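Local coordinates for protein protease VII (PDB 1I78) that cleaves polypeptides as an omptin-family protease embedded as a beta barrel in the outer membrane of Escherichia coli, at residues Gln228-Val233 and Asn254-Lys259. The protein carries 3 engineered substitutions. Residues are numbered along the deposited sequence; the frame is centred on the assembly and turned at random.
Sequences QNYYSV and NRVTNK
Gln228 reaches across to the neighbouring strand with its side chain: CG stands anti to the backbone N (chi1 -171°) and the extended chain brings NE2 to 2.6 Å from Thr257 O, a bent bond that meets the carbonyl somewhat out of its plane. On the way its CD lies 3.6 Å from Val256 CG1, the two side chains crossing at about a right angle. Further partners, Ile282 O for NE2 and Ser206 OG for OE1, hold both ends of the amide and would fix its rotation. Asn229 N does not reach Thr257 O directly; a water accepts from the one and donates to the other, as the strands begin to part towards Gln228 and Lys259, while Asn229 O accepts from Thr257 N, 3.1 Å away. Tyr230, paired with Val256 in a non-hydrogen-bonded site, extends its ring alongside the neighbouring strand, CD1 3.9 Å from Val256 CG2 and CE1 3.7 Å from Asn254 CB. Tyr231 and Arg255 form the hydrogen-bonded pair, exchanging N-H...O bonds of 3.0 Å (Tyr231 N to Arg255 O) and 2.9 Å (Arg255 N to Tyr231 O). On their face Thr257 OG1 sits at the edge of the Tyr231 ring, whereas the Arg255 guanidinium turns off to a salt bridge with Glu283. Ser232 closes the run opposite Asn254, whose OD1 is bonded by Asn286 ND2. Strands 192-213 and 272-296 flank the pair, and the whole is an antiparallel beta hairpin, strand 219-242 with strand 245-267, within the closed, all-next-neighbour beta barrel of the omptins.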
loop_
_atom_site.group_PDB
_atom_site.type_symbol
_atom_site.label_atom_id
_atom_site.label_comp_id
_atom_site.label_asym_id
_atom_site.label_seq_id
_atom_site.Cartn_x
_atom_site.Cartn_y
_atom_site.Cartn_z
ATOM N N GLN A 228 -6.153 -8.276 -9.059
ATOM C CA GLN A 228 -4.778 -8.257 -8.605
ATOM C C GLN A 228 -4.638 -8.992 -7.263
ATOM O O GLN A 228 -5.546 -8.970 -6.433
ATOM C CB GLN A 228 -4.352 -6.785 -8.507
ATOM C CG GLN A 228 -2.894 -6.536 -8.248
ATOM C CD GLN A 228 -2.430 -5.213 -8.828
ATOM O OE1 GLN A 228 -3.138 -4.201 -8.760
ATOM N NE2 GLN A 228 -1.231 -5.211 -9.398
ATOM N N ASN A 229 -3.504 -9.648 -7.053
ATOM C CA ASN A 229 -3.269 -10.389 -5.818
ATOM C C ASN A 229 -2.718 -9.521 -4.689
ATOM O O ASN A 229 -1.982 -8.550 -4.915
ATOM C CB ASN A 229 -2.320 -11.563 -6.073
ATOM C CG ASN A 229 -2.961 -12.661 -6.920
ATOM O OD1 ASN A 229 -2.327 -13.204 -7.820
ATOM N ND2 ASN A 229 -4.218 -12.999 -6.623
ATOM N N TYR A 230 -3.103 -9.881 -3.472
ATOM C CA TYR A 230 -2.685 -9.182 -2.277
ATOM C C TYR A 230 -2.398 -10.209 -1.198
ATOM O O TYR A 230 -3.102 -11.215 -1.076
ATOM C CB TYR A 230 -3.786 -8.238 -1.805
ATOM C CG TYR A 230 -3.594 -7.752 -0.400
ATOM C CD1 TYR A 230 -2.607 -6.818 -0.093
ATOM C CD2 TYR A 230 -4.403 -8.226 0.636
ATOM C CE1 TYR A 230 -2.430 -6.360 1.206
ATOM C CE2 TYR A 230 -4.239 -7.779 1.941
ATOM C CZ TYR A 230 -3.252 -6.840 2.222
ATOM O OH TYR A 230 -3.113 -6.361 3.510
ATOM N N TYR A 231 -1.344 -9.971 -0.430
ATOM C CA TYR A 231 -1.004 -10.882 0.645
ATOM C C TYR A 231 -0.636 -10.030 1.831
ATOM O O TYR A 231 -0.160 -8.909 1.679
ATOM C CB TYR A 231 0.187 -11.793 0.280
ATOM C CG TYR A 231 0.066 -12.467 -1.070
ATOM C CD1 TYR A 231 0.414 -11.790 -2.245
ATOM C CD2 TYR A 231 -0.430 -13.770 -1.185
ATOM C CE1 TYR A 231 0.271 -12.386 -3.503
ATOM C CE2 TYR A 231 -0.580 -14.384 -2.448
ATOM C CZ TYR A 231 -0.225 -13.679 -3.602
ATOM O OH TYR A 231 -0.357 -14.262 -4.850
ATOM N N SER A 232 -0.855 -10.568 3.018
ATOM C CA SER A 232 -0.518 -9.851 4.227
ATOM C C SER A 232 -0.139 -10.808 5.351
ATOM O O SER A 232 -0.738 -11.873 5.487
ATOM C CB SER A 232 -1.694 -8.996 4.658
ATOM O OG SER A 232 -1.316 -8.226 5.772
ATOM N N VAL A 233 0.867 -10.430 6.135
ATOM C CA VAL A 233 1.309 -11.225 7.275
ATOM C C VAL A 233 1.574 -10.287 8.443
ATOM O O VAL A 233 2.356 -9.346 8.325
ATOM C CB VAL A 233 2.608 -12.004 6.972
ATOM C CG1 VAL A 233 3.079 -12.736 8.226
ATOM C CG2 VAL A 233 2.369 -13.004 5.848
ATOM N N ASN A 254 2.872 -6.402 3.878
ATOM C CA ASN A 254 1.801 -6.624 2.937
ATOM C C ASN A 254 2.285 -6.283 1.554
ATOM O O ASN A 254 3.091 -5.379 1.374
ATOM C CB ASN A 254 0.551 -5.816 3.312
ATOM C CG ASN A 254 0.780 -4.350 3.245
ATOM O OD1 ASN A 254 1.058 -3.807 2.173
ATOM N ND2 ASN A 254 0.677 -3.681 4.393
ATOM N N ARG A 255 1.812 -7.042 0.578
ATOM C CA ARG A 255 2.225 -6.827 -0.790
ATOM C C ARG A 255 1.098 -6.925 -1.794
ATOM O O ARG A 255 0.158 -7.721 -1.638
ATOM C CB ARG A 255 3.298 -7.846 -1.167
ATOM C CG ARG A 255 3.712 -7.770 -2.625
ATOM C CD ARG A 255 4.907 -8.658 -2.914
ATOM N NE ARG A 255 5.347 -8.558 -4.304
ATOM C CZ ARG A 255 5.659 -7.415 -4.914
ATOM N NH1 ARG A 255 5.581 -6.253 -4.260
ATOM N NH2 ARG A 255 6.044 -7.431 -6.188
ATOM N N VAL A 256 1.199 -6.093 -2.822
ATOM C CA VAL A 256 0.248 -6.124 -3.922
ATOM C C VAL A 256 1.096 -6.471 -5.132
ATOM O O VAL A 256 1.909 -5.669 -5.576
ATOM C CB VAL A 256 -0.441 -4.775 -4.152
ATOM C CG1 VAL A 256 -1.168 -4.797 -5.493
ATOM C CG2 VAL A 256 -1.412 -4.511 -3.043
ATOM N N THR A 257 0.921 -7.679 -5.641
ATOM C CA THR A 257 1.682 -8.153 -6.786
ATOM C C THR A 257 1.368 -7.391 -8.067
ATOM O O THR A 257 0.225 -7.011 -8.325
ATOM C CB THR A 257 1.427 -9.650 -7.002
ATOM O OG1 THR A 257 2.087 -10.379 -5.966
ATOM C CG2 THR A 257 1.975 -10.109 -8.331
ATOM N N ASN A 258 2.396 -7.173 -8.876
ATOM C CA ASN A 258 2.229 -6.451 -10.123
ATOM C C ASN A 258 1.392 -7.213 -11.144
ATOM O O ASN A 258 1.458 -8.441 -11.248
ATOM C CB ASN A 258 3.589 -6.118 -10.734
ATOM C CG ASN A 258 3.464 -5.312 -12.006
ATOM O OD1 ASN A 258 2.893 -4.223 -12.016
ATOM N ND2 ASN A 258 3.989 -5.846 -13.088
ATOM N N LYS A 259 0.610 -6.454 -11.897
ATOM C CA LYS A 259 -0.256 -6.995 -12.922
ATOM C C LYS A 259 -0.498 -5.843 -13.898
ATOM O O LYS A 259 -0.338 -4.674 -13.532
ATOM C CB LYS A 259 -1.568 -7.469 -12.280
ATOM C CG LYS A 259 -2.556 -8.162 -13.209
ATOM C CD LYS A 259 -3.645 -8.874 -12.396
ATOM C CE LYS A 259 -4.589 -9.682 -13.271
ATOM N NZ LYS A 259 -5.412 -8.816 -14.159
HETATM O O HOH W 1 -1.401 -9.670 -9.029
#